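Local structure of isomaltodextranase (Arthrobacter globiformis, 5AWP) at the beta-D-glucopyranose and alpha-D-glucopyranose site. The protein hydrolyses alpha-1,6-glucosidic linkages of dextran-type polysaccharides, releasing successive isomaltose units from the non-reducing chain ends. Sequence-based numbering; all coordinates share one arbitrary frame.

Site 1: the beta-D-glucopyranose and alpha-D-glucopyranose site. Residues 44, 81-85, 124, 160, 201-202, 246, 265, 269, 316-317. With BGC (beta-D-glucopyranose), chain B; GLC (alpha-D-glucopyranose), chain C.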
loop_
_atom_site.group_PDB
_atom_site.type_symbol
_atom_site.label_atom_id
_atom_site.label_comp_id
_atom_site.label_asym_id
_atom_site.label_seq_id
_atom_site.Cartn_x
_atom_site.Cartn_y
_atom_site.Cartn_z
ATOM N N TYR A 44 16.709 6.905 8.066
ATOM C CA TYR A 44 16.020 7.821 8.977
ATOM C C TYR A 44 16.515 7.730 10.419
ATOM O O TYR A 44 16.537 8.738 11.117
ATOM C CB TYR A 44 14.527 7.549 8.928
ATOM C CG TYR A 44 13.621 8.567 9.602
ATOM C CD1 TYR A 44 13.236 9.740 8.943
ATOM C CD2 TYR A 44 13.109 8.338 10.880
ATOM C CE1 TYR A 44 12.402 10.663 9.554
ATOM C CE2 TYR A 44 12.265 9.249 11.488
ATOM C CZ TYR A 44 11.895 10.388 10.820
ATOM O OH TYR A 44 11.043 11.274 11.405
ATOM N N ASP A 81 16.986 8.736 2.325
ATOM C CA ASP A 81 15.847 9.533 2.747
ATOM C C ASP A 81 16.135 11.014 2.456
ATOM O O ASP A 81 16.799 11.331 1.450
ATOM C CB ASP A 81 15.536 9.267 4.218
ATOM C CG ASP A 81 14.082 9.562 4.559
ATOM O OD1 ASP A 81 13.207 8.788 4.134
ATOM O OD2 ASP A 81 13.827 10.605 5.197
ATOM N N GLY A 82 15.613 11.914 3.287
ATOM C CA GLY A 82 15.687 13.339 3.050
ATOM C C GLY A 82 17.049 13.895 3.402
ATOM O O GLY A 82 18.054 13.202 3.316
ATOM N N TRP A 83 17.059 15.150 3.825
ATOM C CA TRP A 83 18.293 15.916 4.037
ATOM C C TRP A 83 19.087 15.968 2.734
ATOM O O TRP A 83 20.287 15.816 2.739
ATOM C CB TRP A 83 19.091 15.376 5.266
ATOM C CG TRP A 83 18.287 15.535 6.540
ATOM C CD1 TRP A 83 18.302 16.613 7.407
ATOM C CD2 TRP A 83 17.279 14.637 7.046
ATOM N NE1 TRP A 83 17.388 16.415 8.425
ATOM C CE2 TRP A 83 16.751 15.214 8.227
ATOM C CE3 TRP A 83 16.790 13.392 6.629
ATOM C CZ2 TRP A 83 15.762 14.582 8.993
ATOM C CZ3 TRP A 83 15.786 12.771 7.389
ATOM C CH2 TRP A 83 15.273 13.380 8.545
ATOM N N ILE A 84 18.390 16.218 1.613
ATOM C CA ILE A 84 19.036 16.204 0.301
ATOM C C ILE A 84 19.343 17.583 -0.271
ATOM O O ILE A 84 19.778 17.682 -1.412
ATOM C CB ILE A 84 18.298 15.307 -0.757
ATOM C CG1 ILE A 84 16.785 15.559 -0.771
ATOM C CG2 ILE A 84 18.595 13.833 -0.498
ATOM C CD1 ILE A 84 16.432 17.000 -1.076
ATOM N N GLU A 85 19.165 18.651 0.517
ATOM C CA GLU A 85 19.477 20.002 0.023
ATOM C C GLU A 85 20.949 20.122 -0.363
ATOM O O GLU A 85 21.295 20.847 -1.285
ATOM C CB GLU A 85 19.127 21.077 1.063
ATOM C CG GLU A 85 17.645 21.432 1.137
ATOM C CD GLU A 85 16.767 20.442 1.921
ATOM O OE1 GLU A 85 17.251 19.402 2.401
ATOM O OE2 GLU A 85 15.548 20.712 2.025
ATOM N N TYR A 124 15.140 8.188 -2.145
ATOM C CA TYR A 124 14.198 9.258 -1.804
ATOM C C TYR A 124 14.536 10.448 -2.662
ATOM O O TYR A 124 15.618 11.039 -2.513
ATOM C CB TYR A 124 14.350 9.606 -0.339
ATOM C CG TYR A 124 13.563 10.772 0.210
ATOM C CD1 TYR A 124 13.995 12.067 -0.008
ATOM C CD2 TYR A 124 12.456 10.587 1.050
ATOM C CE1 TYR A 124 13.339 13.146 0.521
ATOM C CE2 TYR A 124 11.780 11.691 1.579
ATOM C CZ TYR A 124 12.251 12.973 1.298
ATOM O OH TYR A 124 11.689 14.142 1.779
ATOM N N PHE A 160 11.125 25.461 -3.217
ATOM C CA PHE A 160 10.591 24.511 -2.241
ATOM C C PHE A 160 10.820 25.086 -0.857
ATOM O O PHE A 160 11.930 25.471 -0.539
ATOM C CB PHE A 160 11.334 23.169 -2.371
ATOM C CG PHE A 160 11.157 22.242 -1.193
ATOM C CD1 PHE A 160 9.912 21.774 -0.857
ATOM C CD2 PHE A 160 12.253 21.814 -0.453
ATOM C CE1 PHE A 160 9.732 20.907 0.212
ATOM C CE2 PHE A 160 12.092 20.944 0.617
ATOM C CZ PHE A 160 10.821 20.495 0.958
ATOM N N ASP A 201 8.380 12.564 -1.894
ATOM C CA ASP A 201 7.807 13.298 -0.780
ATOM C C ASP A 201 7.572 14.750 -1.186
ATOM O O ASP A 201 8.099 15.213 -2.196
ATOM C CB ASP A 201 8.812 13.219 0.386
ATOM C CG ASP A 201 8.266 13.738 1.709
ATOM O OD1 ASP A 201 7.041 13.875 1.847
ATOM O OD2 ASP A 201 9.104 13.976 2.619
ATOM N N PHE A 202 6.811 15.456 -0.354
ATOM C CA PHE A 202 6.567 16.908 -0.461
ATOM C C PHE A 202 5.619 17.336 -1.601
ATOM O O PHE A 202 5.520 18.539 -1.914
ATOM C CB PHE A 202 7.877 17.714 -0.437
ATOM C CG PHE A 202 8.540 17.710 0.913
ATOM C CD1 PHE A 202 8.036 18.504 1.946
ATOM C CD2 PHE A 202 9.625 16.893 1.175
ATOM C CE1 PHE A 202 8.604 18.478 3.201
ATOM C CE2 PHE A 202 10.208 16.863 2.440
ATOM C CZ PHE A 202 9.695 17.661 3.451
ATOM N N VAL A 246 4.863 9.975 -0.415
ATOM C CA VAL A 246 5.133 10.140 1.022
ATOM C C VAL A 246 4.300 11.287 1.639
ATOM O O VAL A 246 4.106 11.308 2.855
ATOM C CB VAL A 246 6.639 10.373 1.251
ATOM C CG1 VAL A 246 7.004 10.545 2.725
ATOM C CG2 VAL A 246 7.431 9.212 0.664
ATOM N N ARG A 265 1.640 7.048 2.183
ATOM C CA ARG A 265 1.767 7.221 3.628
ATOM C C ARG A 265 0.394 7.527 4.226
ATOM O O ARG A 265 -0.366 8.334 3.672
ATOM C CB ARG A 265 2.783 8.334 3.993
ATOM C CG ARG A 265 4.208 7.819 4.163
ATOM C CD ARG A 265 4.525 7.390 5.596
ATOM N NE ARG A 265 4.271 8.532 6.484
ATOM C CZ ARG A 265 5.094 9.579 6.611
ATOM N NH1 ARG A 265 6.250 9.591 5.994
ATOM N NH2 ARG A 265 4.744 10.626 7.348
ATOM N N ASP A 269 4.928 11.393 10.365
ATOM C CA ASP A 269 6.247 10.784 10.393
ATOM C C ASP A 269 6.500 9.973 11.664
ATOM O O ASP A 269 6.071 10.367 12.741
ATOM C CB ASP A 269 7.344 11.856 10.434
ATOM C CG ASP A 269 7.372 12.736 9.242
ATOM O OD1 ASP A 269 6.528 12.616 8.295
ATOM O OD2 ASP A 269 8.277 13.589 9.273
ATOM N N ASP A 316 5.103 3.985 7.325
ATOM C CA ASP A 316 6.381 4.681 7.523
ATOM C C ASP A 316 7.460 3.783 8.122
ATOM O O ASP A 316 7.619 2.641 7.669
ATOM C CB ASP A 316 6.217 6.005 8.281
ATOM C CG ASP A 316 7.358 6.983 7.999
ATOM O OD1 ASP A 316 7.743 7.157 6.828
ATOM O OD2 ASP A 316 7.868 7.580 8.954
ATOM N N PHE A 317 8.218 4.261 9.103
ATOM C CA PHE A 317 9.414 3.577 9.534
ATOM C C PHE A 317 9.288 2.949 10.916
ATOM O O PHE A 317 8.711 3.534 11.809
ATOM C CB PHE A 317 10.575 4.551 9.572
ATOM C CG PHE A 317 10.845 5.229 8.266
ATOM C CD1 PHE A 317 10.799 4.524 7.073
ATOM C CD2 PHE A 317 11.222 6.566 8.238
ATOM C CE1 PHE A 317 11.054 5.152 5.868
ATOM C CE2 PHE A 317 11.511 7.191 7.019
ATOM C CZ PHE A 317 11.441 6.469 5.843
HETATM C C2 BGC B . 8.589 12.827 5.525
HETATM C C3 BGC B . 9.581 11.947 6.273
HETATM C C4 BGC B . 10.996 12.347 5.869
HETATM C C5 BGC B . 11.233 13.816 6.145
HETATM C C6 BGC B . 12.594 14.247 5.631
HETATM C C1 BGC B . 8.883 14.296 5.813
HETATM O O1 BGC B . 8.038 15.097 4.994
HETATM O O2 BGC B . 7.222 12.517 5.858
HETATM O O3 BGC B . 9.374 10.565 5.938
HETATM O O4 BGC B . 11.976 11.579 6.575
HETATM O O5 BGC B . 10.243 14.590 5.476
HETATM O O6 BGC B . 12.718 15.631 5.926
HETATM C C1 GLC C . 14.089 16.027 5.796
HETATM C C2 GLC C . 14.281 17.356 6.547
HETATM C C3 GLC C . 13.662 18.529 5.827
HETATM C C4 GLC C . 14.187 18.518 4.402
HETATM C C5 GLC C . 13.814 17.182 3.753
HETATM C C6 GLC C . 14.291 17.081 2.314
HETATM O O2 GLC C . 13.747 17.285 7.848
HETATM O O3 GLC C . 14.075 19.712 6.468
HETATM O O4 GLC C . 13.747 19.643 3.667
HETATM O O5 GLC C . 14.504 16.152 4.448
HETATM O O6 GLC C . 15.683 17.271 2.174
HETATM O O HOH W 1 10.517 9.275 3.858
HETATM O O HOH W 2 5.540 13.441 4.124
HETATM O O HOH W 3 9.467 9.747 8.425
#
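Isomaltose, the disaccharide that the enzyme releases, lies in the active-site pocket of this family 27 glycoside hydrolase, its reducing glucose BGC almost wholly buried and its non-reducing glucose GLC less so. Carboxylates grip the sugar hydroxyls. Asp81, with CG anti to its backbone N (chi1 -155°), turns the syn lone pair of OD2 to BGC O4 at 2.5 Å, while Gly82 N donates to the same oxygen from above the carboxylate plane. Glu85, its chain bent at chi2 (79°), spans two hydroxyls of GLC: OE2 takes O4 on its syn lone pair at 2.7 Å, and OE1 receives the exocyclic O6 from above the carboxylate plane. Main-chain amides complete this end, Trp83 N meeting the ring oxygen GLC O5 almost straight (2.8 Å) and Ile84 N donating to O6.

Ionic pairing organises the opposite end. Arg265 NH2 bonds Asp269 OD1 on its anti lone pair, and NH1 pairs with Asp316 OD1, which probably holds the guanidinium in place, NH1 reaching BGC O2 at 3.1 Å in its plane. Asp269 OD1 also accepts BGC O2, at 2.5 Å. Waters link BGC O3 to Asp81 and Asp316.

Stacking falls to Trp83, whose indole passes flat beneath the glycosidic carbon; GLC C1 stands 3.6 Å from the centroid of the six-membered ring and C2 lies over the five-membered ring. An alanine here would remove this platform and would probably loosen the GLC ring and the linkage beside it. Phe202 brings its CZ rim towards BGC O1, and Phe160 CZ packs over the centre of one Phe202 face.

At the anomeric end, the nucleophile Asp201 accepts BGC O1 on the syn lone pair of OD2 (2.8 Å), while Tyr124 OH holds the anti lone pair and probably steadies and polarises the carboxylate. The pocket thus holds the released isomaltose with its anomeric centre beside the nucleophile, a position consistent with cleavage at that carbon.

Site 2: the beta-D-glucopyranose and alpha-D-glucopyranose site. Residues 493, 503, 506, 570, 600, 602. With BGC (beta-D-glucopyranose), chain D; GLC (alpha-D-glucopyranose), chain E.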
loop_
_atom_site.group_PDB
_atom_site.type_symbol
_atom_site.label_atom_id
_atom_site.label_comp_id
_atom_site.label_asym_id
_atom_site.label_seq_id
_atom_site.Cartn_x
_atom_site.Cartn_y
_atom_site.Cartn_z
ATOM N N HIS A 493 -28.718 -5.262 4.535
ATOM C CA HIS A 493 -29.738 -6.272 4.311
ATOM C C HIS A 493 -29.307 -7.575 4.997
ATOM O O HIS A 493 -28.222 -8.092 4.711
ATOM C CB HIS A 493 -29.944 -6.509 2.817
ATOM C CG HIS A 493 -30.301 -5.272 2.056
ATOM N ND1 HIS A 493 -31.476 -4.581 2.265
ATOM C CD2 HIS A 493 -29.638 -4.602 1.084
ATOM C CE1 HIS A 493 -31.518 -3.532 1.462
ATOM N NE2 HIS A 493 -30.416 -3.527 0.729
ATOM N N ASP A 503 -21.452 -3.887 -1.709
ATOM C CA ASP A 503 -22.411 -3.200 -2.575
ATOM C C ASP A 503 -21.700 -2.149 -3.450
ATOM O O ASP A 503 -20.459 -2.119 -3.532
ATOM C CB ASP A 503 -23.574 -2.604 -1.753
ATOM C CG ASP A 503 -23.181 -1.397 -0.943
ATOM O OD1 ASP A 503 -21.997 -0.988 -0.983
ATOM O OD2 ASP A 503 -24.070 -0.843 -0.245
ATOM N N GLN A 506 -23.216 -1.374 -9.120
ATOM C CA GLN A 506 -24.392 -0.842 -9.807
ATOM C C GLN A 506 -23.933 0.263 -10.764
ATOM O O GLN A 506 -22.781 0.706 -10.703
ATOM C CB GLN A 506 -25.382 -0.273 -8.782
ATOM C CG GLN A 506 -24.794 0.849 -7.942
ATOM C CD GLN A 506 -25.768 1.431 -6.953
ATOM O OE1 GLN A 506 -26.788 0.824 -6.632
ATOM N NE2 GLN A 506 -25.458 2.616 -6.458
ATOM N N TRP A 570 -34.192 -7.802 -1.341
ATOM C CA TRP A 570 -32.762 -7.571 -1.084
ATOM C C TRP A 570 -32.226 -8.391 0.110
ATOM O O TRP A 570 -31.019 -8.559 0.238
ATOM C CB TRP A 570 -32.465 -6.069 -0.911
ATOM C CG TRP A 570 -32.390 -5.352 -2.221
ATOM C CD1 TRP A 570 -33.227 -4.371 -2.677
ATOM C CD2 TRP A 570 -31.436 -5.580 -3.256
ATOM N NE1 TRP A 570 -32.843 -3.972 -3.930
ATOM C CE2 TRP A 570 -31.749 -4.700 -4.313
ATOM C CE3 TRP A 570 -30.335 -6.438 -3.391
ATOM C CZ2 TRP A 570 -31.009 -4.659 -5.493
ATOM C CZ3 TRP A 570 -29.601 -6.396 -4.562
ATOM C CH2 TRP A 570 -29.945 -5.509 -5.604
ATOM N N ALA A 600 -27.664 -4.875 -11.113
ATOM C CA ALA A 600 -26.774 -4.742 -9.963
ATOM C C ALA A 600 -26.850 -5.963 -9.075
ATOM O O ALA A 600 -27.861 -6.668 -9.054
ATOM C CB ALA A 600 -27.153 -3.501 -9.163
ATOM N N ASN A 602 -25.415 -7.348 -4.923
ATOM C CA ASN A 602 -24.560 -7.274 -3.743
ATOM C C ASN A 602 -23.854 -8.598 -3.657
ATOM O O ASN A 602 -24.485 -9.631 -3.862
ATOM C CB ASN A 602 -25.386 -7.075 -2.493
ATOM C CG ASN A 602 -26.072 -5.737 -2.460
ATOM O OD1 ASN A 602 -25.588 -4.756 -3.021
ATOM N ND2 ASN A 602 -27.209 -5.683 -1.786
HETATM C C2 BGC D . -28.300 4.142 -2.385
HETATM C C3 BGC D . -28.004 3.858 -3.844
HETATM C C4 BGC D . -28.689 2.558 -4.245
HETATM C C5 BGC D . -30.163 2.565 -3.855
HETATM C C6 BGC D . -30.831 1.243 -4.117
HETATM C C1 BGC D . -29.803 4.185 -2.238
HETATM O O1 BGC D . -30.071 4.596 -0.918
HETATM O O2 BGC D . -27.759 5.378 -1.945
HETATM O O3 BGC D . -26.605 3.737 -4.049
HETATM O O4 BGC D . -28.563 2.390 -5.649
HETATM O O5 BGC D . -30.305 2.872 -2.472
HETATM O O6 BGC D . -30.221 0.292 -3.248
HETATM C C1 GLC E . -30.690 -1.011 -3.561
HETATM C C2 GLC E . -30.254 -1.929 -2.429
HETATM C C3 GLC E . -28.730 -1.989 -2.352
HETATM C C4 GLC E . -28.222 -2.493 -3.704
HETATM C C5 GLC E . -28.771 -1.601 -4.823
HETATM C C6 GLC E . -28.414 -2.111 -6.201
HETATM O O2 GLC E . -30.767 -1.436 -1.209
HETATM O O3 GLC E . -28.421 -2.856 -1.280
HETATM O O4 GLC E . -26.811 -2.491 -3.770
HETATM O O5 GLC E . -30.183 -1.461 -4.790
HETATM O O6 GLC E . -28.538 -0.996 -7.035
HETATM O O HOH W 4 -24.617 -3.066 -5.458
HETATM O O HOH W 5 -26.564 -2.290 0.288
#
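A second isomaltose occupies the CBM6-type carbohydrate-binding module, a beta-sandwich domain, in a site that encloses the non-reducing glucose GLC and leaves BGC mostly outside. The lid is the indole of Trp570, one face of which lies along the GLC ring: C2 stands over the five-membered ring, 3.6 Å from its centroid, and C4 over the six-membered ring. With CG anti to its carbonyl carbon (chi1 -79°), Trp570 also lays CB over the centre of the His493 ring, backing that imidazole as it points edge-on at the sugar to form a side wall. There NE2, at the tip, forms hydrogen bonds of 2.9 Å with both GLC O2 and GLC O3.

The floor, beneath the O3–O4 edge, is Asn602. Its amide addresses both hydroxyls: OD1 accepts O4 on a lone pair in the carbonyl plane at 2.7 Å, while ND2 donates almost straight to O3 at 3.1 Å. Asp503 stands farther back and reaches O3 through a water.

Ala600 CB closes the corner at C6, packing 3.5 Å from GLC C6. Opposite His493, Gln506 forms a further wall and continues past the linkage. Its CG sits in the crowded position between backbone N and carbonyl carbon (chi1 60°), and the chain, extended beyond CG, brings OE1 between GLC O6 and BGC O4, each at 2.6 Å; NE2 donates to BGC O3 in the amide plane. BGC is the open side of the site: the protein hides only 32 of its 235 Å².

Sites 1 and 2 lie about 43 Å apart on the same chain, measured between the centres of their C-alpha atoms, and share no residue or secondary-structure element. Site 1 is built mainly from loops of the catalytic domain, with contributions from helix 44-50 and strands 120-124 and 263-265, whereas site 2 draws on strands 501-505 and 601-609 and loops of the carbohydrate-binding module. The centre of site 2 is about 39 Å from the nucleophile Asp201, so it cannot take part directly in bond cleavage. It may instead hold dextran chains near the enzyme.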